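Local atomic coordinates of HepC.19480.a.B1 (Helicobacter pylori, PDB entry 6MTZ), a protein that is of unknown function but probably acts as a metal-dependent phosphoesterase of the DHH/DHHA1 family. Residues S242-T247 against L283-D288; D256-V259 against K264-F267; V301-N306 against E313-C318. One frame throughout, in Å; residues are numbered along the deposited sequence.

Contact 1: S242-T247 against L283-D288; sequences SSNAQT and LTQNPD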
ATOM      1  N   SER A 242       2.634  11.875 -12.132  1.00 24.53           N
ATOM      2  CA  SER A 242       2.140  11.374 -10.851  1.00 30.45           C
ATOM      3  C   SER A 242       0.834  12.055 -10.461  1.00 34.25           C
ATOM      4  O   SER A 242      -0.127  11.388 -10.059  1.00 28.77           O
ATOM      5  CB  SER A 242       3.197  11.589  -9.760  1.00 30.98           C
ATOM      6  OG  SER A 242       2.639  11.398  -8.470  1.00 45.26           O
ATOM      7  N   SER A 243       0.786  13.394 -10.546  1.00 20.50           N
ATOM      8  CA  SER A 243      -0.432  14.093 -10.132  1.00 22.27           C
ATOM      9  C   SER A 243      -1.592  13.754 -11.057  1.00 30.06           C
ATOM     10  O   SER A 243      -2.720  13.585 -10.593  1.00 34.37           O
ATOM     11  CB  SER A 243      -0.197  15.608 -10.067  1.00 34.06           C
ATOM     12  OG  SER A 243       0.570  16.068 -11.167  1.00 50.89           O
ATOM     13  N   ASN A 244      -1.322  13.565 -12.349  1.00 33.64           N
ATOM     14  CA  ASN A 244      -2.383  13.165 -13.267  1.00 35.18           C
ATOM     15  C   ASN A 244      -2.901  11.769 -12.962  1.00 29.75           C
ATOM     16  O   ASN A 244      -4.116  11.542 -12.953  1.00 28.73           O
ATOM     17  CB  ASN A 244      -1.903  13.252 -14.708  1.00 53.09           C
ATOM     18  CG  ASN A 244      -2.768  14.164 -15.520  1.00 72.71           C
ATOM     19  OD1 ASN A 244      -3.877  13.791 -15.917  1.00 80.53           O
ATOM     20  ND2 ASN A 244      -2.297  15.386 -15.741  1.00 75.69           N
ATOM     21  N   ALA A 245      -1.997  10.812 -12.735  1.00 21.05           N
ATOM     22  CA  ALA A 245      -2.435   9.471 -12.372  1.00 26.62           C
ATOM     23  C   ALA A 245      -3.283   9.498 -11.099  1.00 35.38           C
ATOM     24  O   ALA A 245      -4.316   8.821 -11.019  1.00 36.65           O
ATOM     25  CB  ALA A 245      -1.221   8.549 -12.210  1.00 22.59           C
ATOM     26  N   GLN A 246      -2.890  10.304 -10.106  1.00 30.67           N
ATOM     27  CA  GLN A 246      -3.627  10.333  -8.845  1.00 27.19           C
ATOM     28  C   GLN A 246      -4.979  11.022  -8.996  1.00 27.45           C
ATOM     29  O   GLN A 246      -5.998  10.502  -8.524  1.00 27.60           O
ATOM     30  CB  GLN A 246      -2.777  10.992  -7.762  1.00 26.99           C
ATOM     31  CG  GLN A 246      -1.614  10.082  -7.373  1.00 26.18           C
ATOM     32  CD  GLN A 246      -0.767  10.613  -6.242  1.00 30.79           C
ATOM     33  OE1 GLN A 246      -0.740  10.046  -5.136  1.00 29.74           O
ATOM     34  NE2 GLN A 246      -0.038  11.692  -6.516  1.00 26.45           N
ATOM     35  N   THR A 247      -5.017  12.189  -9.654  1.00 26.29           N
ATOM     36  CA  THR A 247      -6.293  12.886  -9.827  1.00 32.68           C
ATOM     37  C   THR A 247      -7.314  12.010 -10.552  1.00 40.41           C
ATOM     38  O   THR A 247      -8.504  12.016 -10.200  1.00 37.95           O
ATOM     39  CB  THR A 247      -6.103  14.211 -10.579  1.00 36.97           C
ATOM     40  OG1 THR A 247      -5.517  13.968 -11.861  1.00 44.68           O
ATOM     41  CG2 THR A 247      -5.208  15.156  -9.792  1.00 34.75           C
ATOM     42  N   LEU A 283      -8.837  20.445  -9.003  1.00 39.21           N
ATOM     43  CA  LEU A 283      -9.813  21.521  -9.066  1.00 48.45           C
ATOM     44  C   LEU A 283     -10.036  21.986 -10.496  1.00 46.59           C
ATOM     45  O   LEU A 283     -11.163  22.339 -10.858  1.00 45.18           O
ATOM     46  CB  LEU A 283      -9.361  22.672  -8.170  1.00 54.18           C
ATOM     47  CG  LEU A 283      -9.359  22.292  -6.686  1.00 42.15           C
ATOM     48  CD1 LEU A 283      -8.687  23.349  -5.809  1.00 42.29           C
ATOM     49  CD2 LEU A 283     -10.783  22.021  -6.204  1.00 43.87           C
ATOM     50  N   THR A 284      -9.001  21.955 -11.336  1.00 45.20           N
ATOM     51  CA  THR A 284      -9.201  22.313 -12.738  1.00 51.45           C
ATOM     52  C   THR A 284     -10.075  21.280 -13.446  1.00 54.85           C
ATOM     53  O   THR A 284     -11.046  21.634 -14.126  1.00 51.98           O
ATOM     54  CB  THR A 284      -7.856  22.461 -13.450  1.00 53.17           C
ATOM     55  OG1 THR A 284      -7.076  23.475 -12.802  1.00 57.10           O
ATOM     56  CG2 THR A 284      -8.069  22.854 -14.893  1.00 54.62           C
ATOM     57  N   GLN A 285      -9.745  19.995 -13.291  1.00 48.18           N
ATOM     58  CA  GLN A 285     -10.511  18.932 -13.935  1.00 58.98           C
ATOM     59  C   GLN A 285     -11.918  18.792 -13.358  1.00 57.46           C
ATOM     60  O   GLN A 285     -12.796  18.226 -14.022  1.00 52.25           O
ATOM     61  CB  GLN A 285      -9.773  17.592 -13.801  1.00 69.69           C
ATOM     62  CG  GLN A 285      -8.439  17.474 -14.541  1.00 69.78           C
ATOM     63  CD  GLN A 285      -7.740  16.144 -14.254  1.00 77.68           C
ATOM     64  OE1 GLN A 285      -8.140  15.402 -13.358  1.00 83.35           O
ATOM     65  NE2 GLN A 285      -6.697  15.843 -15.017  1.00 80.48           N
ATOM     66  N   ASN A 286     -12.153  19.272 -12.139  1.00 46.10           N
ATOM     67  CA  ASN A 286     -13.432  19.093 -11.459  1.00 45.45           C
ATOM     68  C   ASN A 286     -13.897  20.440 -10.940  1.00 57.61           C
ATOM     69  O   ASN A 286     -13.892  20.693  -9.728  1.00 46.72           O
ATOM     70  CB  ASN A 286     -13.311  18.067 -10.334  1.00 43.30           C
ATOM     71  CG  ASN A 286     -12.883  16.713 -10.842  1.00 44.98           C
ATOM     72  OD1 ASN A 286     -13.710  15.911 -11.280  1.00 51.15           O
ATOM     73  ND2 ASN A 286     -11.581  16.459 -10.816  1.00 41.58           N
ATOM     74  N   PRO A 287     -14.325  21.331 -11.840  1.00 48.52           N
ATOM     75  CA  PRO A 287     -14.612  22.712 -11.428  1.00 50.66           C
ATOM     76  C   PRO A 287     -15.747  22.824 -10.433  1.00 48.67           C
ATOM     77  O   PRO A 287     -15.893  23.887  -9.827  1.00 48.27           O
ATOM     78  CB  PRO A 287     -14.960  23.411 -12.753  1.00 52.92           C
ATOM     79  CG  PRO A 287     -15.464  22.313 -13.636  1.00 56.19           C
ATOM     80  CD  PRO A 287     -14.687  21.079 -13.248  1.00 52.98           C
ATOM     81  N   ASP A 288     -16.548  21.768 -10.245  1.00 64.34           N
ATOM     82  CA  ASP A 288     -17.658  21.807  -9.299  1.00 54.77           C
ATOM     83  C   ASP A 288     -17.189  21.832  -7.851  1.00 44.90           C
ATOM     84  O   ASP A 288     -17.992  22.127  -6.962  1.00 50.24           O
ATOM     85  CB  ASP A 288     -18.611  20.623  -9.544  1.00 56.99           C
ATOM     86  CG  ASP A 288     -17.896  19.274  -9.634  1.00 62.37           C
ATOM     87  OD1 ASP A 288     -17.917  18.542  -8.625  1.00 66.55           O
ATOM     88  OD2 ASP A 288     -17.341  18.929 -10.707  1.00 58.68           O
TER
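Gln-285 reaches across from the last turn of its helix to Thr-247 and Asn-244, and on its side of the contact almost everything is contributed by this one extended side chain. Its CG stands anti to its own carbonyl carbon (chi1 -66°) and the chain runs straight from there, which carries the terminal amide over to the neighbouring helix. OE1 comes down on Thr-247, 3.3 Å from OG1 and 3.6 Å from CB, with the two side chains crossing at about a right angle. Thr-247 OG1 also lies within bonding distance of two carbonyls of its own helix, Asn-244 O at 3.0 Å and Ser-243 O at 3.1 Å. The pair illustrates how polar side chains can pack between helices without bonding: helix 238-251 and helix 276-285, joined in the chain by the first hairpin of the mixed sheet, meet here in a partly buried contact, Thr-247 inside and Gln-285 and Asn-244 exposed, while Thr-247 and Asn-244 also rest on Leu-281 of the second helix. NE2 of Gln-285 and OD1 of Asn-244 are 3.6 Å apart and not hydrogen-bonded, with the amide planes inclined at 64°. Just beyond, Asn-286 leaves helical geometry and its ND2 bonds back to Phe-282 O, next to the point where the chain turns toward strand 291-295.

Contact 2: D256-V259 against K264-F267; sequences DCSV and KKGF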
ATOM      1  N   ASP A 256     -17.625   9.650  -2.253  1.00 40.60           N
ATOM      2  CA  ASP A 256     -17.180   9.284  -0.908  1.00 37.97           C
ATOM      3  C   ASP A 256     -16.356  10.383  -0.238  1.00 40.14           C
ATOM      4  O   ASP A 256     -16.351  10.476   0.994  1.00 40.94           O
ATOM      5  CB  ASP A 256     -16.367   7.987  -0.933  1.00 43.28           C
ATOM      6  CG  ASP A 256     -17.190   6.782  -1.396  1.00 54.75           C
ATOM      7  OD1 ASP A 256     -18.417   6.777  -1.187  1.00 55.97           O
ATOM      8  OD2 ASP A 256     -16.608   5.840  -1.974  1.00 60.37           O
ATOM      9  N   CYS A 257     -15.656  11.219  -1.001  1.00 34.55           N
ATOM     10  CA  CYS A 257     -14.690  12.135  -0.403  1.00 42.41           C
ATOM     11  C   CYS A 257     -15.178  13.580  -0.342  1.00 47.42           C
ATOM     12  O   CYS A 257     -14.381  14.477  -0.039  1.00 35.71           O
ATOM     13  CB  CYS A 257     -13.357  12.059  -1.152  1.00 40.26           C
ATOM     14  SG  CYS A 257     -12.661  10.382  -1.181  1.00 38.79           S
ATOM     15  N   SER A 258     -16.465  13.824  -0.597  1.00 32.86           N
ATOM     16  CA  SER A 258     -16.987  15.185  -0.630  1.00 36.98           C
ATOM     17  C   SER A 258     -17.287  15.677   0.775  1.00 44.13           C
ATOM     18  O   SER A 258     -17.879  14.957   1.582  1.00 34.24           O
ATOM     19  CB  SER A 258     -18.252  15.256  -1.470  1.00 39.78           C
ATOM     20  OG  SER A 258     -17.931  15.342  -2.834  1.00 36.85           O
ATOM     21  N   VAL A 259     -16.884  16.909   1.062  1.00 39.71           N
ATOM     22  CA  VAL A 259     -17.166  17.549   2.337  1.00 46.41           C
ATOM     23  C   VAL A 259     -17.674  18.954   2.042  1.00 48.31           C
ATOM     24  O   VAL A 259     -17.423  19.517   0.973  1.00 37.96           O
ATOM     25  CB  VAL A 259     -15.924  17.575   3.258  1.00 46.09           C
ATOM     26  CG1 VAL A 259     -15.698  16.193   3.858  1.00 39.84           C
ATOM     27  CG2 VAL A 259     -14.682  18.019   2.474  1.00 30.26           C
ATOM     28  N   LYS A 264     -19.610  26.053   0.265  1.00 44.42           N
ATOM     29  CA  LYS A 264     -18.574  25.543  -0.623  1.00 47.57           C
ATOM     30  C   LYS A 264     -18.436  24.025  -0.497  1.00 46.10           C
ATOM     31  O   LYS A 264     -18.639  23.447   0.577  1.00 47.56           O
ATOM     32  CB  LYS A 264     -17.226  26.216  -0.332  1.00 41.30           C
ATOM     33  CG  LYS A 264     -17.299  27.739  -0.212  1.00 43.33           C
ATOM     34  CD  LYS A 264     -17.614  28.388  -1.544  1.00 45.42           C
ATOM     35  CE  LYS A 264     -17.652  29.905  -1.434  1.00 47.95           C
ATOM     36  NZ  LYS A 264     -17.761  30.530  -2.789  1.00 62.52           N
ATOM     37  N   LYS A 265     -18.085  23.381  -1.606  1.00 40.49           N
ATOM     38  CA  LYS A 265     -17.851  21.938  -1.634  1.00 42.57           C
ATOM     39  C   LYS A 265     -16.361  21.664  -1.754  1.00 36.44           C
ATOM     40  O   LYS A 265     -15.683  22.250  -2.603  1.00 45.98           O
ATOM     41  CB  LYS A 265     -18.600  21.258  -2.790  1.00 41.19           C
ATOM     42  CG  LYS A 265     -18.361  19.744  -2.853  1.00 45.90           C
ATOM     43  CD  LYS A 265     -19.306  19.006  -3.817  1.00 45.67           C
ATOM     44  CE  LYS A 265     -18.849  19.110  -5.272  1.00 52.48           C
ATOM     45  NZ  LYS A 265     -19.690  18.288  -6.197  1.00 50.23           N
ATOM     46  N   GLY A 266     -15.858  20.757  -0.920  1.00 34.71           N
ATOM     47  CA  GLY A 266     -14.467  20.370  -0.976  1.00 32.73           C
ATOM     48  C   GLY A 266     -14.308  18.874  -1.105  1.00 34.43           C
ATOM     49  O   GLY A 266     -15.241  18.095  -0.891  1.00 38.39           O
ATOM     50  N   PHE A 267     -13.087  18.465  -1.452  1.00 30.54           N
ATOM     51  CA  PHE A 267     -12.709  17.068  -1.597  1.00 32.87           C
ATOM     52  C   PHE A 267     -11.641  16.775  -0.555  1.00 35.10           C
ATOM     53  O   PHE A 267     -10.625  17.480  -0.494  1.00 37.17           O
ATOM     54  CB  PHE A 267     -12.192  16.786  -3.012  1.00 30.33           C
ATOM     55  CG  PHE A 267     -11.829  15.338  -3.272  1.00 36.98           C
ATOM     56  CD1 PHE A 267     -10.701  14.763  -2.696  1.00 28.39           C
ATOM     57  CD2 PHE A 267     -12.586  14.569  -4.142  1.00 33.91           C
ATOM     58  CE1 PHE A 267     -10.365  13.454  -2.949  1.00 30.97           C
ATOM     59  CE2 PHE A 267     -12.247  13.251  -4.406  1.00 36.89           C
ATOM     60  CZ  PHE A 267     -11.132  12.696  -3.809  1.00 34.27           C
TER
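Val-259 and Gly-266 form the antiparallel hydrogen-bonded pair that fixes this hairpin. Val-259 N gives its hydrogen to Gly-266 O at 2.8 Å, and Gly-266 N returns one to Val-259 O, also at 2.8 Å; both bonds are nearly straight. Softer CA-H...O contacts extend the pairing along the strands: Ser-258 CA approaches Gly-266 O at 3.4 Å, and Phe-267 CA reaches Cys-257 O at 3.5 Å.

Side-chain packing is concentrated at two places. On the face that carries Val-259, its CG2 rests on the Gly-266 carbonyl, 3.4 Å from Gly-266 O. Beside Ser-258, Cys-257 CB makes an apolar contact over one face of the Phe-267 ring, 3.6 Å from the centroid and 15° off the normal, a CH-pi contact. SG is farther from the centroid and approaches obliquely, as a sulfur-aromatic contact. With CG of Phe-267 anti to the backbone N (chi1 -178°), the ring is carried over to Cys-257.

Among polar side chains, Ser-258 OG bonds to Lys-254 O, while the aliphatic part of Lys-265 runs beside it, CD 4.0 Å from OG. Lys-265 NZ forms a salt bridge with Asp-288 and a cation-pi contact with Phe-289.

The hairpin is the outer end of the mixed sheet: strand 258-261 is its edge, strand 264-270 pairs onward with strand 291-295, Phe-267 meets Phe-282 of helix 276-285, and Val-259 packs on Phe-352 of helix 341-353.

Contact 3: V301-N306 against E313-C318; sequences VSLRAN and ELSQMC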
ATOM      1  N   VAL A 301      -3.361  19.906   8.521  1.00 32.19           N
ATOM      2  CA  VAL A 301      -4.280  20.112   7.407  1.00 37.96           C
ATOM      3  C   VAL A 301      -3.609  20.993   6.361  1.00 30.71           C
ATOM      4  O   VAL A 301      -2.974  21.995   6.700  1.00 36.17           O
ATOM      5  CB  VAL A 301      -5.600  20.759   7.882  1.00 43.12           C
ATOM      6  CG1 VAL A 301      -6.531  21.030   6.692  1.00 48.51           C
ATOM      7  CG2 VAL A 301      -6.284  19.874   8.908  1.00 49.07           C
ATOM      8  N   SER A 302      -3.769  20.625   5.091  1.00 35.10           N
ATOM      9  CA  SER A 302      -3.386  21.456   3.953  1.00 38.28           C
ATOM     10  C   SER A 302      -4.628  21.764   3.133  1.00 35.13           C
ATOM     11  O   SER A 302      -5.389  20.850   2.792  1.00 33.31           O
ATOM     12  CB  SER A 302      -2.345  20.756   3.073  1.00 39.87           C
ATOM     13  OG  SER A 302      -1.170  20.473   3.807  1.00 53.93           O
ATOM     14  N   LEU A 303      -4.835  23.040   2.816  1.00 30.17           N
ATOM     15  CA  LEU A 303      -5.978  23.457   2.019  1.00 39.89           C
ATOM     16  C   LEU A 303      -5.496  24.199   0.783  1.00 42.40           C
ATOM     17  O   LEU A 303      -4.513  24.941   0.832  1.00 44.80           O
ATOM     18  CB  LEU A 303      -6.944  24.342   2.826  1.00 52.18           C
ATOM     19  CG  LEU A 303      -7.805  23.631   3.883  1.00 57.00           C
ATOM     20  CD1 LEU A 303      -7.593  24.275   5.230  1.00 63.84           C
ATOM     21  CD2 LEU A 303      -9.294  23.644   3.516  1.00 58.55           C
ATOM     22  N   ARG A 304      -6.173  23.959  -0.334  1.00 32.23           N
ATOM     23  CA  ARG A 304      -5.905  24.660  -1.578  1.00 34.19           C
ATOM     24  C   ARG A 304      -7.240  25.040  -2.186  1.00 39.24           C
ATOM     25  O   ARG A 304      -8.254  24.365  -1.960  1.00 34.59           O
ATOM     26  CB  ARG A 304      -5.108  23.805  -2.579  1.00 34.10           C
ATOM     27  CG  ARG A 304      -3.726  23.392  -2.115  1.00 33.79           C
ATOM     28  CD  ARG A 304      -2.748  24.567  -2.101  1.00 35.94           C
ATOM     29  NE  ARG A 304      -1.416  24.109  -1.721  1.00 48.63           N
ATOM     30  CZ  ARG A 304      -1.068  23.769  -0.480  1.00 48.95           C
ATOM     31  NH1 ARG A 304      -1.943  23.846   0.518  1.00 41.82           N
ATOM     32  NH2 ARG A 304       0.163  23.346  -0.234  1.00 49.98           N
ATOM     33  N   ALA A 305      -7.232  26.125  -2.957  1.00 41.95           N
ATOM     34  CA  ALA A 305      -8.397  26.548  -3.720  1.00 41.83           C
ATOM     35  C   ALA A 305      -7.953  27.097  -5.073  1.00 43.03           C
ATOM     36  O   ALA A 305      -6.761  27.236  -5.362  1.00 43.40           O
ATOM     37  CB  ALA A 305      -9.217  27.589  -2.954  1.00 44.50           C
ATOM     38  N   ASN A 306      -8.937  27.404  -5.914  1.00 52.96           N
ATOM     39  CA  ASN A 306      -8.686  27.934  -7.248  1.00 54.74           C
ATOM     40  C   ASN A 306      -9.462  29.231  -7.452  1.00 64.73           C
ATOM     41  O   ASN A 306      -9.929  29.521  -8.556  1.00 69.56           O
ATOM     42  CB  ASN A 306      -9.040  26.901  -8.320  1.00 49.21           C
ATOM     43  CG  ASN A 306      -8.440  27.228  -9.680  1.00 67.21           C
ATOM     44  OD1 ASN A 306      -7.562  28.083  -9.799  1.00 74.68           O
ATOM     45  ND2 ASN A 306      -8.920  26.546 -10.716  1.00 65.30           N
ATOM     46  N   GLU A 313      -9.552  31.922   5.317  1.00 49.80           N
ATOM     47  CA  GLU A 313     -10.667  32.109   6.241  1.00 60.86           C
ATOM     48  C   GLU A 313     -11.175  30.770   6.771  1.00 61.74           C
ATOM     49  O   GLU A 313     -11.448  30.630   7.973  1.00 45.46           O
ATOM     50  CB  GLU A 313     -11.793  32.886   5.552  1.00 54.59           C
ATOM     51  N   LEU A 314     -11.279  29.768   5.891  1.00 55.23           N
ATOM     52  CA  LEU A 314     -11.745  28.446   6.306  1.00 52.39           C
ATOM     53  C   LEU A 314     -10.871  27.873   7.416  1.00 51.79           C
ATOM     54  O   LEU A 314     -11.380  27.414   8.447  1.00 45.57           O
ATOM     55  CB  LEU A 314     -11.773  27.498   5.104  1.00 47.96           C
ATOM     56  CG  LEU A 314     -12.562  26.188   5.208  1.00 48.45           C
ATOM     57  CD1 LEU A 314     -12.818  25.636   3.803  1.00 49.13           C
ATOM     58  CD2 LEU A 314     -11.849  25.155   6.055  1.00 34.16           C
ATOM     59  N   SER A 315      -9.548  27.871   7.216  1.00 45.12           N
ATOM     60  CA  SER A 315      -8.687  27.206   8.187  1.00 48.43           C
ATOM     61  C   SER A 315      -8.580  27.984   9.496  1.00 47.46           C
ATOM     62  O   SER A 315      -8.349  27.371  10.542  1.00 47.23           O
ATOM     63  CB  SER A 315      -7.299  26.948   7.597  1.00 45.41           C
ATOM     64  OG  SER A 315      -6.637  28.158   7.292  1.00 72.47           O
ATOM     65  N   GLN A 316      -8.764  29.308   9.487  1.00 41.20           N
ATOM     66  CA  GLN A 316      -8.803  29.983  10.782  1.00 58.63           C
ATOM     67  C   GLN A 316     -10.156  29.855  11.467  1.00 54.54           C
ATOM     68  O   GLN A 316     -10.232  30.024  12.687  1.00 56.17           O
ATOM     69  CB  GLN A 316      -8.408  31.460  10.667  1.00 61.06           C
ATOM     70  CG  GLN A 316      -9.147  32.296   9.658  1.00 62.04           C
ATOM     71  CD  GLN A 316      -8.426  33.609   9.416  1.00 73.97           C
ATOM     72  OE1 GLN A 316      -7.589  34.017  10.219  1.00 83.73           O
ATOM     73  NE2 GLN A 316      -8.731  34.269   8.303  1.00 75.23           N
ATOM     74  N   MET A 317     -11.217  29.538  10.727  1.00 54.35           N
ATOM     75  CA  MET A 317     -12.488  29.260  11.382  1.00 55.99           C
ATOM     76  C   MET A 317     -12.520  27.847  11.943  1.00 56.85           C
ATOM     77  O   MET A 317     -13.186  27.600  12.955  1.00 57.77           O
ATOM     78  CB  MET A 317     -13.646  29.462  10.406  1.00 44.78           C
ATOM     79  N   CYS A 318     -11.785  26.923  11.322  1.00 43.38           N
ATOM     80  CA  CYS A 318     -11.916  25.505  11.604  1.00 44.90           C
ATOM     81  C   CYS A 318     -10.666  24.844  12.158  1.00 46.72           C
ATOM     82  O   CYS A 318     -10.791  23.899  12.938  1.00 43.07           O
ATOM     83  CB  CYS A 318     -12.334  24.760  10.331  1.00 46.42           C
ATOM     84  SG  CYS A 318     -13.943  25.266   9.705  1.00 47.51           S
TER
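Between Leu-303 and its partners Leu-314 and Ser-315 no ring or amide takes part, and the flat group to note is the guanidinium of Arg-304, which belongs to the strand alone. Its NH1 bonds to Leu-303 O at 2.8 Å; the oxygen lies close to the guanidinium plane, only 7° out of it, whereas NH1 stands well above the carbonyl plane, 60° from it. A further bond from NE to Ser-276 OG ties the guanidinium to the start of helix 276-285.

The contact itself is carried by Leu-303, whose CB points to the helix. Its two methyl groups divide the work. CD2 meets the isopropyl end of Leu-314, 3.9 Å from CD2 of that residue, the two leucines crossing at about a right angle. CD1 instead touches Ser-315 CB at 3.6 Å. This serine presents carbon to the leucine because OG, set between its backbone N and carbonyl carbon (chi1 64°), bonds back to Val-311 O one turn earlier. The buried hydroxyl is thus held chiefly by its own helix, with a weak further bond to Gly-329 O.

Phe-291 packs against both leucines from the sheet, and Phe-352 of helix 341-353 touches Leu-314, which adds aromatic side chains to the cluster. Such packing is that of a short helix laid on a sheet: helix 311-318 lies within the connection between strands 300-305 and 327-331, just ahead of a glycine-rich GGGH sequence leading into strand 322-324, consistent with a DHHA1-type domain.

How the contacts relate
Contacts 2 and 3 are buried and hold one mixed sheet, contact 2 by main-chain bonds at its edge hairpin and contact 3 by aliphatic packing of a helix on an inner strand; their centres are about 13 Å apart and their atoms do not meet. Contact 1 is partly exposed and joins two helices through polar side chains that do not hydrogen-bond to each other. Helix 276-285 links it to the others: the loop after it supplies Asp-288 to Lys-265 of contact 2, and Leu-283 packs by CD1 against Ala-305 CA of contact 3 at 3.8 Å. The two buried contacts rely on main-chain bonds and aliphatic packing, the partly exposed one on polar side chains.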